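Local atomic coordinates of angiopoietin-related protein 6 (PDB entry 6Y43), a protein that probably acts as a secreted angiopoietin-like growth factor, with a possible role in immunity, and has a fibrinogen-like globular domain that binds calcium. Residues 10-15 / 47-52; 102-107 / 206-211; 108-113 / 133-138; 126-131 / 143-148. One frame throughout, in Å; residues are numbered along the deposited sequence.

Interaction 1 (10-15 / 47-52); sequences QDCAEA and GWTVIQ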
loop_
_atom_site.group_PDB
_atom_site.type_symbol
_atom_site.label_atom_id
_atom_site.label_comp_id
_atom_site.label_asym_id
_atom_site.label_seq_id
_atom_site.Cartn_x
_atom_site.Cartn_y
_atom_site.Cartn_z
ATOM N N GLN A 10 9.619 -2.112 16.704
ATOM C CA GLN A 10 9.030 -3.249 16.006
ATOM C C GLN A 10 8.048 -2.778 14.940
ATOM O O GLN A 10 7.928 -3.393 13.876
ATOM C CB GLN A 10 8.333 -4.172 17.000
ATOM C CG GLN A 10 7.806 -5.427 16.338
ATOM C CD GLN A 10 7.286 -6.458 17.319
ATOM O OE1 GLN A 10 7.487 -6.348 18.527
ATOM N NE2 GLN A 10 6.609 -7.473 16.794
ATOM N N ASP A 11 7.339 -1.694 15.219
ATOM C CA ASP A 11 6.410 -1.100 14.267
ATOM C C ASP A 11 6.001 0.283 14.762
ATOM O O ASP A 11 6.372 0.716 15.858
ATOM C CB ASP A 11 5.200 -2.012 14.083
ATOM C CG ASP A 11 4.607 -2.453 15.412
ATOM O OD1 ASP A 11 4.353 -1.587 16.280
ATOM O OD2 ASP A 11 4.390 -3.668 15.582
ATOM N N CYS A 12 5.228 0.982 13.921
ATOM C CA CYS A 12 4.799 2.334 14.265
ATOM C C CYS A 12 3.916 2.343 15.505
ATOM O O CYS A 12 3.937 3.304 16.272
ATOM C CB CYS A 12 4.069 2.961 13.077
ATOM S SG CYS A 12 5.184 3.264 11.671
ATOM N N ALA A 13 3.120 1.296 15.698
ATOM C CA ALA A 13 2.273 1.222 16.880
ATOM C C ALA A 13 3.108 1.242 18.156
ATOM O O ALA A 13 2.760 1.932 19.119
ATOM C CB ALA A 13 1.405 -0.032 16.813
ATOM N N GLU A 14 4.237 0.527 18.173
ATOM C CA GLU A 14 5.083 0.552 19.367
ATOM C C GLU A 14 5.629 1.960 19.630
ATOM O O GLU A 14 5.630 2.435 20.774
ATOM C CB GLU A 14 6.216 -0.466 19.226
ATOM C CG GLU A 14 7.120 -0.465 20.450
ATOM C CD GLU A 14 8.253 -1.441 20.360
ATOM O OE1 GLU A 14 8.896 -1.525 19.292
ATOM O OE2 GLU A 14 8.501 -2.125 21.373
ATOM N N ALA A 15 6.065 2.659 18.580
ATOM C CA ALA A 15 6.503 4.040 18.735
ATOM C C ALA A 15 5.376 4.923 19.277
ATOM O O ALA A 15 5.587 5.742 20.181
ATOM C CB ALA A 15 7.000 4.562 17.394
ATOM N N GLY A 47 -0.209 4.925 14.899
ATOM C CA GLY A 47 0.481 3.658 14.898
ATOM C C GLY A 47 0.468 2.928 13.570
ATOM O O GLY A 47 0.672 1.712 13.549
ATOM N N TRP A 48 0.265 3.640 12.472
ATOM C CA TRP A 48 0.128 3.043 11.150
ATOM C C TRP A 48 1.457 3.126 10.410
ATOM O O TRP A 48 2.011 4.220 10.246
ATOM C CB TRP A 48 -0.952 3.757 10.337
ATOM C CG TRP A 48 -2.317 3.627 10.891
ATOM C CD1 TRP A 48 -3.001 4.551 11.620
ATOM C CD2 TRP A 48 -3.199 2.505 10.732
ATOM N NE1 TRP A 48 -4.255 4.077 11.937
ATOM C CE2 TRP A 48 -4.407 2.826 11.398
ATOM C CE3 TRP A 48 -3.087 1.273 10.085
ATOM C CZ2 TRP A 48 -5.480 1.947 11.456
ATOM C CZ3 TRP A 48 -4.166 0.398 10.143
ATOM C CH2 TRP A 48 -5.342 0.749 10.823
ATOM N N THR A 49 1.955 1.973 9.962
ATOM C CA THR A 49 3.139 1.906 9.112
ATOM C C THR A 49 2.719 2.070 7.658
ATOM O O THR A 49 1.961 1.247 7.138
ATOM C CB THR A 49 3.860 0.572 9.297
ATOM O OG1 THR A 49 4.199 0.411 10.674
ATOM C CG2 THR A 49 5.104 0.476 8.406
ATOM N N VAL A 50 3.205 3.125 7.003
ATOM C CA VAL A 50 2.920 3.283 5.582
ATOM C C VAL A 50 3.744 2.269 4.798
ATOM O O VAL A 50 4.970 2.217 4.931
ATOM C CB VAL A 50 3.225 4.719 5.132
ATOM C CG1 VAL A 50 3.092 4.848 3.615
ATOM C CG2 VAL A 50 2.305 5.696 5.845
ATOM N N ILE A 51 3.072 1.496 3.935
ATOM C CA ILE A 51 3.757 0.564 3.037
ATOM C C ILE A 51 3.696 0.979 1.577
ATOM O O ILE A 51 4.431 0.400 0.759
ATOM C CB ILE A 51 3.241 -0.881 3.187
ATOM C CG1 ILE A 51 1.794 -1.026 2.700
ATOM C CG2 ILE A 51 3.336 -1.316 4.634
ATOM C CD1 ILE A 51 1.360 -2.455 2.535
ATOM N N GLN A 52 2.910 1.995 1.241
ATOM C CA GLN A 52 2.763 2.478 -0.119
ATOM C C GLN A 52 2.203 3.878 -0.023
ATOM O O GLN A 52 1.332 4.126 0.816
ATOM C CB GLN A 52 1.802 1.599 -0.925
ATOM C CG GLN A 52 1.764 1.960 -2.380
ATOM C CD GLN A 52 0.570 2.807 -2.770
ATOM O OE1 GLN A 52 -0.152 3.327 -1.917
ATOM N NE2 GLN A 52 0.360 2.950 -4.082
HETATM O O HOH W 1 2.416 -0.227 12.958
#

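Interaction 2 (102-107 / 206-211); sequences EDWGGR and GAYSLR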
loop_
_atom_site.group_PDB
_atom_site.type_symbol
_atom_site.label_atom_id
_atom_site.label_comp_id
_atom_site.label_asym_id
_atom_site.label_seq_id
_atom_site.Cartn_x
_atom_site.Cartn_y
_atom_site.Cartn_z
ATOM N N GLU A 102 -7.521 10.310 -1.522
ATOM C CA GLU A 102 -7.996 11.681 -1.683
ATOM C C GLU A 102 -8.131 11.997 -3.165
ATOM O O GLU A 102 -7.189 11.770 -3.936
ATOM C CB GLU A 102 -7.037 12.680 -1.022
ATOM C CG GLU A 102 -7.453 14.134 -1.048
ATOM C CD GLU A 102 -6.420 15.057 -0.397
ATOM O OE1 GLU A 102 -5.614 14.560 0.438
ATOM O OE2 GLU A 102 -6.402 16.279 -0.726
ATOM N N ASP A 103 -9.271 12.588 -3.535
ATOM C CA ASP A 103 -9.484 13.030 -4.904
ATOM C C ASP A 103 -9.043 14.481 -5.075
ATOM O O ASP A 103 -8.581 15.148 -4.139
ATOM C CB ASP A 103 -10.930 12.772 -5.351
ATOM C CG ASP A 103 -11.968 13.762 -4.810
ATOM O OD1 ASP A 103 -11.639 14.836 -4.256
ATOM O OD2 ASP A 103 -13.173 13.420 -4.967
ATOM N N TRP A 104 -9.106 14.952 -6.317
ATOM C CA TRP A 104 -8.585 16.271 -6.638
ATOM C C TRP A 104 -9.515 17.389 -6.181
ATOM O O TRP A 104 -9.139 18.561 -6.269
ATOM C CB TRP A 104 -8.296 16.378 -8.136
ATOM C CG TRP A 104 -7.079 15.578 -8.514
ATOM C CD1 TRP A 104 -7.037 14.254 -8.837
ATOM C CD2 TRP A 104 -5.727 16.050 -8.585
ATOM N NE1 TRP A 104 -5.743 13.866 -9.102
ATOM C CE2 TRP A 104 -4.921 14.953 -8.965
ATOM C CE3 TRP A 104 -5.118 17.291 -8.358
ATOM C CZ2 TRP A 104 -3.537 15.062 -9.126
ATOM C CZ3 TRP A 104 -3.746 17.405 -8.521
ATOM C CH2 TRP A 104 -2.967 16.291 -8.892
ATOM N N GLY A 105 -10.688 17.056 -5.681
ATOM C CA GLY A 105 -11.540 18.032 -5.050
ATOM C C GLY A 105 -11.375 18.095 -3.557
ATOM O O GLY A 105 -12.101 18.845 -2.900
ATOM N N GLY A 106 -10.453 17.317 -2.990
ATOM C CA GLY A 106 -10.233 17.326 -1.562
ATOM C C GLY A 106 -11.058 16.352 -0.758
ATOM O O GLY A 106 -10.909 16.319 0.475
ATOM N N ARG A 107 -11.907 15.547 -1.399
ATOM C CA ARG A 107 -12.668 14.545 -0.672
ATOM C C ARG A 107 -11.746 13.383 -0.320
ATOM O O ARG A 107 -10.945 12.931 -1.145
ATOM C CB ARG A 107 -13.853 14.042 -1.499
ATOM C CG ARG A 107 -15.124 14.862 -1.362
ATOM C CD ARG A 107 -16.318 14.082 -1.902
ATOM N NE ARG A 107 -17.614 14.705 -1.637
ATOM C CZ ARG A 107 -18.484 15.031 -2.589
ATOM N NH1 ARG A 107 -18.186 14.821 -3.865
ATOM N NH2 ARG A 107 -19.661 15.559 -2.276
ATOM N N GLY A 206 -12.943 3.840 -12.064
ATOM C CA GLY A 206 -11.814 3.345 -12.812
ATOM C C GLY A 206 -11.257 4.302 -13.851
ATOM O O GLY A 206 -10.157 4.056 -14.348
ATOM N N ALA A 207 -11.982 5.360 -14.205
ATOM C CA ALA A 207 -11.482 6.320 -15.184
ATOM C C ALA A 207 -10.847 7.534 -14.525
ATOM O O ALA A 207 -10.537 8.505 -15.215
ATOM C CB ALA A 207 -12.612 6.776 -16.112
ATOM N N TYR A 208 -10.677 7.502 -13.203
ATOM C CA TYR A 208 -10.176 8.612 -12.409
ATOM C C TYR A 208 -8.779 8.297 -11.912
ATOM O O TYR A 208 -8.416 7.138 -11.744
ATOM C CB TYR A 208 -11.103 8.881 -11.208
ATOM C CG TYR A 208 -10.928 10.224 -10.523
ATOM C CD1 TYR A 208 -11.590 11.361 -10.988
ATOM C CD2 TYR A 208 -10.141 10.348 -9.391
ATOM C CE1 TYR A 208 -11.449 12.577 -10.351
ATOM C CE2 TYR A 208 -9.987 11.581 -8.750
ATOM C CZ TYR A 208 -10.644 12.676 -9.237
ATOM O OH TYR A 208 -10.484 13.877 -8.572
ATOM N N SER A 209 -7.994 9.341 -11.665
ATOM C CA SER A 209 -6.684 9.198 -11.040
ATOM C C SER A 209 -6.664 10.000 -9.747
ATOM O O SER A 209 -6.792 11.230 -9.773
ATOM C CB SER A 209 -5.574 9.676 -11.974
ATOM O OG SER A 209 -4.312 9.307 -11.448
ATOM N N LEU A 210 -6.495 9.315 -8.624
ATOM C CA LEU A 210 -6.599 9.990 -7.345
ATOM C C LEU A 210 -5.370 10.851 -7.067
ATOM O O LEU A 210 -4.256 10.547 -7.502
ATOM C CB LEU A 210 -6.804 8.970 -6.237
ATOM C CG LEU A 210 -8.136 8.232 -6.308
ATOM C CD1 LEU A 210 -8.054 6.906 -5.541
ATOM C CD2 LEU A 210 -9.288 9.094 -5.757
ATOM N N ARG A 211 -5.595 11.944 -6.336
ATOM C CA ARG A 211 -4.501 12.859 -6.007
ATOM C C ARG A 211 -3.536 12.251 -4.994
ATOM O O ARG A 211 -2.323 12.439 -5.094
ATOM C CB ARG A 211 -5.059 14.176 -5.475
ATOM C CG ARG A 211 -3.970 15.157 -5.102
ATOM C CD ARG A 211 -4.533 16.561 -4.930
ATOM N NE ARG A 211 -5.402 16.702 -3.769
ATOM C CZ ARG A 211 -6.149 17.782 -3.520
ATOM N NH1 ARG A 211 -6.902 17.816 -2.439
ATOM N NH2 ARG A 211 -6.142 18.831 -4.348
HETATM O O HOH W 2 -3.506 11.306 -9.902
#

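Interaction 3 (108-113 / 133-138); sequences GARAHY and HGDAGD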
loop_
_atom_site.group_PDB
_atom_site.type_symbol
_atom_site.label_atom_id
_atom_site.label_comp_id
_atom_site.label_asym_id
_atom_site.label_seq_id
_atom_site.Cartn_x
_atom_site.Cartn_y
_atom_site.Cartn_z
ATOM N N GLY A 108 -11.852 12.917 0.916
ATOM C CA GLY A 108 -11.074 11.806 1.392
ATOM C C GLY A 108 -11.947 10.591 1.624
ATOM O O GLY A 108 -13.154 10.707 1.839
ATOM N N ALA A 109 -11.357 9.407 1.576
ATOM C CA ALA A 109 -12.093 8.195 1.897
ATOM C C ALA A 109 -11.128 7.144 2.425
ATOM O O ALA A 109 -9.913 7.211 2.199
ATOM C CB ALA A 109 -12.868 7.681 0.677
ATOM N N ARG A 110 -11.684 6.169 3.148
ATOM C CA ARG A 110 -10.876 5.160 3.807
ATOM C C ARG A 110 -11.481 3.777 3.651
ATOM O O ARG A 110 -12.702 3.615 3.711
ATOM C CB ARG A 110 -10.724 5.483 5.305
ATOM C CG ARG A 110 -10.354 6.914 5.567
ATOM C CD ARG A 110 -10.160 7.152 7.057
ATOM N NE ARG A 110 -9.948 8.564 7.367
ATOM C CZ ARG A 110 -9.939 9.056 8.600
ATOM N NH1 ARG A 110 -10.128 8.246 9.629
ATOM N NH2 ARG A 110 -9.741 10.352 8.801
ATOM N N ALA A 111 -10.611 2.781 3.496
ATOM C CA ALA A 111 -10.991 1.375 3.503
ATOM C C ALA A 111 -10.158 0.662 4.560
ATOM O O ALA A 111 -8.979 0.986 4.752
ATOM C CB ALA A 111 -10.795 0.724 2.141
ATOM N N HIS A 112 -10.792 -0.258 5.287
ATOM C CA HIS A 112 -10.139 -1.056 6.309
ATOM C C HIS A 112 -10.356 -2.536 6.022
ATOM O O HIS A 112 -11.454 -2.938 5.619
ATOM C CB HIS A 112 -10.691 -0.768 7.720
ATOM C CG HIS A 112 -10.771 0.678 8.077
ATOM N ND1 HIS A 112 -11.734 1.522 7.568
ATOM C CD2 HIS A 112 -10.036 1.422 8.938
ATOM C CE1 HIS A 112 -11.567 2.733 8.076
ATOM N NE2 HIS A 112 -10.540 2.700 8.904
ATOM N N TYR A 113 -9.315 -3.338 6.247
ATOM C CA TYR A 113 -9.401 -4.796 6.180
ATOM C C TYR A 113 -8.840 -5.376 7.466
ATOM O O TYR A 113 -7.688 -5.111 7.830
ATOM C CB TYR A 113 -8.667 -5.352 4.958
ATOM C CG TYR A 113 -9.243 -4.783 3.687
ATOM C CD1 TYR A 113 -8.848 -3.538 3.235
ATOM C CD2 TYR A 113 -10.256 -5.444 2.981
ATOM C CE1 TYR A 113 -9.410 -2.982 2.100
ATOM C CE2 TYR A 113 -10.817 -4.885 1.838
ATOM C CZ TYR A 113 -10.402 -3.659 1.410
ATOM O OH TYR A 113 -10.982 -3.079 0.294
ATOM N N HIS A 133 -14.386 -2.927 6.081
ATOM C CA HIS A 133 -15.268 -1.823 6.467
ATOM C C HIS A 133 -14.659 -0.494 6.033
ATOM O O HIS A 133 -13.436 -0.343 6.030
ATOM C CB HIS A 133 -15.541 -1.818 7.988
ATOM C CG HIS A 133 -14.315 -1.844 8.855
ATOM N ND1 HIS A 133 -13.908 -0.768 9.615
ATOM C CD2 HIS A 133 -13.438 -2.838 9.120
ATOM C CE1 HIS A 133 -12.821 -1.088 10.291
ATOM N NE2 HIS A 133 -12.510 -2.339 10.004
ATOM N N GLY A 134 -15.505 0.472 5.682
ATOM C CA GLY A 134 -15.018 1.821 5.430
ATOM C C GLY A 134 -15.926 2.583 4.489
ATOM O O GLY A 134 -16.811 2.024 3.853
ATOM N N ASP A 135 -15.668 3.900 4.387
ATOM C CA ASP A 135 -16.482 4.723 3.501
ATOM C C ASP A 135 -16.022 4.676 2.054
ATOM O O ASP A 135 -16.799 5.029 1.165
ATOM C CB ASP A 135 -16.556 6.184 4.007
ATOM C CG ASP A 135 -15.220 6.877 4.135
ATOM O OD1 ASP A 135 -14.189 6.224 4.188
ATOM O OD2 ASP A 135 -15.233 8.121 4.246
ATOM N N ALA A 136 -14.811 4.194 1.785
ATOM C CA ALA A 136 -14.305 4.205 0.423
ATOM C C ALA A 136 -15.069 3.235 -0.466
ATOM O O ALA A 136 -15.208 3.473 -1.672
ATOM C CB ALA A 136 -12.820 3.840 0.426
ATOM N N GLY A 137 -15.501 2.119 0.095
ATOM C CA GLY A 137 -15.985 1.019 -0.726
ATOM C C GLY A 137 -14.916 -0.056 -0.866
ATOM O O GLY A 137 -13.712 0.208 -0.751
ATOM N N ASP A 138 -15.356 -1.292 -1.098
ATOM C CA ASP A 138 -14.443 -2.435 -1.016
ATOM C C ASP A 138 -13.910 -2.765 -2.407
ATOM O O ASP A 138 -14.340 -3.712 -3.070
ATOM C CB ASP A 138 -15.124 -3.635 -0.375
ATOM C CG ASP A 138 -14.170 -4.804 -0.155
ATOM O OD1 ASP A 138 -12.957 -4.674 -0.468
ATOM O OD2 ASP A 138 -14.653 -5.845 0.330
#

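Interaction 4 (126-131 / 143-148); sequences RLRLGQ and HNDKPF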
loop_
_atom_site.group_PDB
_atom_site.type_symbol
_atom_site.label_atom_id
_atom_site.label_comp_id
_atom_site.label_asym_id
_atom_site.label_seq_id
_atom_site.Cartn_x
_atom_site.Cartn_y
_atom_site.Cartn_z
ATOM N N ARG A 126 1.114 -13.824 -2.848
ATOM C CA ARG A 126 -0.339 -13.833 -2.898
ATOM C C ARG A 126 -0.934 -13.030 -1.744
ATOM O O ARG A 126 -0.526 -13.172 -0.595
ATOM C CB ARG A 126 -0.844 -15.278 -2.831
ATOM C CG ARG A 126 -0.778 -16.033 -4.129
ATOM C CD ARG A 126 -1.457 -17.427 -4.054
ATOM N NE ARG A 126 -1.280 -18.037 -5.363
ATOM C CZ ARG A 126 -2.182 -18.003 -6.325
ATOM N NH1 ARG A 126 -3.380 -17.452 -6.110
ATOM N NH2 ARG A 126 -1.901 -18.554 -7.497
ATOM N N LEU A 127 -1.937 -12.229 -2.066
ATOM C CA LEU A 127 -2.621 -11.395 -1.090
ATOM C C LEU A 127 -3.635 -12.185 -0.267
ATOM O O LEU A 127 -4.348 -13.044 -0.798
ATOM C CB LEU A 127 -3.346 -10.263 -1.805
ATOM C CG LEU A 127 -4.141 -9.225 -1.008
ATOM C CD1 LEU A 127 -3.226 -8.405 -0.092
ATOM C CD2 LEU A 127 -4.880 -8.353 -1.994
ATOM N N ARG A 128 -3.670 -11.906 1.047
ATOM C CA ARG A 128 -4.739 -12.375 1.940
ATOM C C ARG A 128 -5.309 -11.158 2.673
ATOM O O ARG A 128 -4.548 -10.349 3.141
ATOM C CB ARG A 128 -4.190 -13.388 2.943
ATOM C CG ARG A 128 -4.055 -14.828 2.478
ATOM C CD ARG A 128 -2.720 -14.961 1.788
ATOM N NE ARG A 128 -2.461 -16.298 1.282
ATOM C CZ ARG A 128 -2.976 -16.803 0.163
ATOM N NH1 ARG A 128 -3.804 -16.069 -0.583
ATOM N NH2 ARG A 128 -2.668 -18.041 -0.219
ATOM N N LEU A 129 -6.616 -10.982 2.762
ATOM C CA LEU A 129 -7.223 -9.769 3.347
ATOM C C LEU A 129 -8.040 -10.216 4.557
ATOM O O LEU A 129 -8.224 -11.453 4.752
ATOM C CB LEU A 129 -8.074 -9.127 2.275
ATOM C CG LEU A 129 -7.300 -8.326 1.245
ATOM C CD1 LEU A 129 -8.255 -7.778 0.233
ATOM C CD2 LEU A 129 -6.559 -7.239 2.066
ATOM N N GLY A 130 -8.555 -9.320 5.400
ATOM C CA GLY A 130 -9.699 -9.792 6.142
ATOM C C GLY A 130 -11.014 -9.102 5.892
ATOM O O GLY A 130 -11.232 -8.478 4.825
ATOM N N GLN A 131 -11.888 -9.071 6.895
ATOM C CA GLN A 131 -13.187 -8.409 6.753
ATOM C C GLN A 131 -13.076 -6.920 6.455
ATOM O O GLN A 131 -12.337 -6.189 7.107
ATOM C CB GLN A 131 -14.022 -8.630 8.030
ATOM C CG GLN A 131 -15.404 -8.008 8.055
ATOM C CD GLN A 131 -16.235 -8.615 9.175
ATOM O OE1 GLN A 131 -15.812 -8.638 10.337
ATOM N NE2 GLN A 131 -17.405 -9.145 8.826
ATOM N N HIS A 143 -9.199 -8.645 -5.337
ATOM C CA HIS A 143 -7.811 -9.022 -5.499
ATOM C C HIS A 143 -7.352 -10.031 -4.466
ATOM O O HIS A 143 -6.201 -10.475 -4.508
ATOM C CB HIS A 143 -6.972 -7.762 -5.423
ATOM C CG HIS A 143 -7.303 -6.806 -6.517
ATOM N ND1 HIS A 143 -6.769 -6.928 -7.778
ATOM C CD2 HIS A 143 -8.186 -5.784 -6.581
ATOM C CE1 HIS A 143 -7.248 -5.970 -8.552
ATOM N NE2 HIS A 143 -8.110 -5.260 -7.851
ATOM N N ASN A 144 -8.238 -10.411 -3.555
ATOM C CA ASN A 144 -7.899 -11.416 -2.557
ATOM C C ASN A 144 -7.448 -12.723 -3.215
ATOM O O ASN A 144 -8.053 -13.195 -4.187
ATOM C CB ASN A 144 -9.131 -11.633 -1.698
ATOM C CG ASN A 144 -8.834 -12.188 -0.353
ATOM O OD1 ASN A 144 -7.714 -12.609 -0.064
ATOM N ND2 ASN A 144 -9.838 -12.145 0.514
ATOM N N ASP A 145 -6.380 -13.305 -2.667
ATOM C CA ASP A 145 -5.844 -14.587 -3.129
ATOM C C ASP A 145 -5.481 -14.530 -4.602
ATOM O O ASP A 145 -5.640 -15.521 -5.332
ATOM C CB ASP A 145 -6.833 -15.731 -2.876
ATOM C CG ASP A 145 -6.197 -17.113 -2.987
ATOM O OD1 ASP A 145 -4.956 -17.239 -2.937
ATOM O OD2 ASP A 145 -6.982 -18.071 -3.152
ATOM N N LYS A 146 -5.024 -13.370 -5.055
ATOM C CA LYS A 146 -4.382 -13.242 -6.338
ATOM C C LYS A 146 -2.872 -13.072 -6.152
ATOM O O LYS A 146 -2.429 -12.443 -5.181
ATOM C CB LYS A 146 -4.935 -12.047 -7.118
ATOM C CG LYS A 146 -6.393 -12.211 -7.599
ATOM C CD LYS A 146 -6.550 -13.356 -8.597
ATOM C CE LYS A 146 -8.012 -13.680 -8.789
ATOM N NZ LYS A 146 -8.174 -14.881 -9.678
ATOM N N PRO A 147 -2.081 -13.647 -7.043
ATOM C CA PRO A 147 -0.630 -13.474 -6.980
ATOM C C PRO A 147 -0.246 -12.077 -7.424
ATOM O O PRO A 147 -1.011 -11.385 -8.094
ATOM C CB PRO A 147 -0.107 -14.532 -7.947
ATOM C CG PRO A 147 -1.203 -14.694 -8.939
ATOM C CD PRO A 147 -2.491 -14.457 -8.210
ATOM N N PHE A 148 0.959 -11.662 -7.028
ATOM C CA PHE A 148 1.481 -10.368 -7.442
ATOM C C PHE A 148 2.100 -10.470 -8.830
ATOM O O PHE A 148 2.982 -11.303 -9.072
ATOM C CB PHE A 148 2.519 -9.864 -6.427
ATOM C CG PHE A 148 2.731 -8.370 -6.466
ATOM C CD1 PHE A 148 1.894 -7.527 -5.761
ATOM C CD2 PHE A 148 3.789 -7.825 -7.153
ATOM C CE1 PHE A 148 2.091 -6.153 -5.771
ATOM C CE2 PHE A 148 3.992 -6.451 -7.158
ATOM C CZ PHE A 148 3.137 -5.625 -6.472
HETATM O O HOH W 3 -4.006 -19.718 -2.510
HETATM O O HOH W 4 -7.652 -14.153 2.198
#

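Interaction 1 (10-15 / 47-52)
A13 at the start of helix 12-17 and G47 at the entry to strand 48-54 bring their backbones almost into touch, CA to CA 3.6 Å apart. Glycine suits position 47 twice over: a CB there would run into A13 CA, and the backbone, with a phi of 80°, takes a left-handed conformation that other residues adopt reluctantly. C12 comes next, its small side chain packed against G47 and T49. Its CB lies 3.6 Å from G47 C, and with SG anti to its own carbonyl carbon (chi1 -67°) the sulfur comes alongside T49, 3.2 Å from T49 OG1. This direction also carries it to C39, with which it forms a disulfide that ties the helix to strand 33-40. T49 suits the place because its hydroxyl turns to the helix while CG2 lies anti to the backbone N. A single water stitches the two segments together: it accepts from A13 N, donates to G47 O at 2.7 Å, and bonds T49 OG1 at 3.0 Å. A13 N and G47 O, 3.3 Å apart, are badly angled for a direct bond, and the water gives each a partner in this buried contact. D11 caps the helix as its N-cap, D11 OD1 accepting from E14 N at 2.8 Å. G47 and W48 both face E40, so strand 48-54 enters the antiparallel sheet of the fibrinogen-like domain through a G1 beta bulge opposite strand 33-40, the strand to which the capped helix is fixed by C12-C39.

Interaction 2 (102-107 / 206-211)
The hydroxyl of Y208 receives W104 N in a nearly straight hydrogen bond, W104 N to Y208 OH 2.9 Å with an angle of 162° at the hydrogen. Tyrosine fits here because its long ring, with CG anti to the backbone N, carries OH to the backbone N of W104 in the turn, where D103 CB also rests against it at 3.4 Å. W104 then lies over R211: R211 CB sits 3.6 Å from the centroid of the five-membered ring, almost on its normal, a CH-pi contact, and the R211 chain continues along the ring, R211 CD lying 3.6 Å from W104 CE3. The indole NE1 reaches S209 O in its ring plane through a weak bond of 2.9 Å. An alanine in place of W104 would probably strip the aliphatic part of R211 of its cover and leave S209 O without its indole donor. Beyond the ring, the R211 chain bends at chi3 (68°), which brings its guanidinium to the E102 carboxylate in a salt bridge, the two planes almost perpendicular; the modelled separation is too short to take literally. E102 OE1 pairs with K212. D103 holds the turn from within, D103 OD1 accepting from R107 N at 3.0 Å, while D103 OD2 makes a salt bridge to R204. A type I turn from D103 to G106, with G106 left-handed at its end, is the classic type I plus G1-bulge beta hairpin, here joining strands 95-102 and 108-118.

Interaction 3 (108-113 / 133-138)
A109 begins the contact, A109 CB meeting A136 CB at 3.8 Å, and small residues on both segments let the chains come this close. At R110 the backbone does the work: R110 N donates to D135 OD1 at 2.7 Å, on the syn side of the carboxylate, and R110 O accepts from A136 N at 2.9 Å. The R110 side chain leads away to a salt bridge with E44. A111 CB packs against A136 CB, and G134 passes opposite, where any CB would strike R110 O. H112 pairs with H133 in an antiparallel hydrogen-bonded pair. H133 O is gripped twice, by H112 N at 2.7 Å nearly in line with the carbonyl, and by H112 ND1 at 3.0 Å, which meets it from above the carbonyl plane but in the plane of the imidazole. With CG anti to its carbonyl carbon (chi1 -49°), the H112 ring can bend back to this oxygen while NE2 bonds E44. H112 CB lies over one face of the H133 ring, 3.4 Å from that ring's centroid, in a CH-pi contact; the two imidazoles are nearly parallel but slid apart, and H133 NE2 bonds D114. A leucine in place of H112 would probably leave H133 O with one donor fewer and E44 without its histidine partner. Y113 OH donates to D138 OD1 at 2.7 Å from above the carboxylate plane; D138 OD2 goes to S141. Strand 108-118 has strand 95-102 along one edge and 127-133 along the other, where beyond H133 the loop 134-138 continues along its beginning.

Interaction 4 (126-131 / 143-148)
L127 and D145 join a strand to a polar turn: the type II beta turn from H143 to K146 docks against the start of strand 127-133 in the fibrinogen-like domain. Two backbone bonds set the alignment, D145 N to L127 O at 2.8 Å and L127 N to K146 O at 3.2 Å. D145 occupies the left-handed corner of the turn (phi 58°), a position that aspartate tolerates better than most residues with a side chain. From there its carboxylate meets two arginines. R128 NH1 donates to D145 OD1 at 2.9 Å, in the guanidinium plane and almost perfectly straight (177°), though it approaches the carboxylate from above its plane. R126 NH1 makes a longer salt bridge to the same oxygen, at 3.5 Å, and P147 CD lies over a face of the R126 guanidinium, so that proline supplies a rigid apolar pad for a charged group. Gathering both charges on one oxygen would probably stabilise the ionised aspartate. R128 has a further partner in E119, reached through NE, and its chain bends at chi2 (86°) to serve both acids. L127, with CG anti to its backbone N, brings CD2 within 3.5 Å of H143 O and packs on F116 and W171. N144 OD1 takes a bond of 2.7 Å from a water, which also accepts weakly from L129 N. L127 O is itself held twice, by D145 N and by R128 NH1, the latter 3.1 Å away, and the two donors approach from opposite faces of the carbonyl plane.

Interactions 1, 3 and 4 lie on one antiparallel sheet, and interaction 2 at the turn between two of its strands, 95-102 and 108-118. Interactions 3 and 4 touch, the ring of Y113 lying against strand 127-133, with Y113 CD2 3.7 Å from G130 O and Y113 CG 4.0 Å from L129 CD2; their segments alternate in sequence. The hairpin of interaction 2 runs into residue 108, its centre 14 Å from that of interaction 3. Interaction 1 lies apart, its centre 19 to 25 Å from those of the others, at the N-terminal side of the domain. The calcium ion, bound by D154, D156, Y158 and G160, lies about 10 Å from the side chain of P147 in interaction 4.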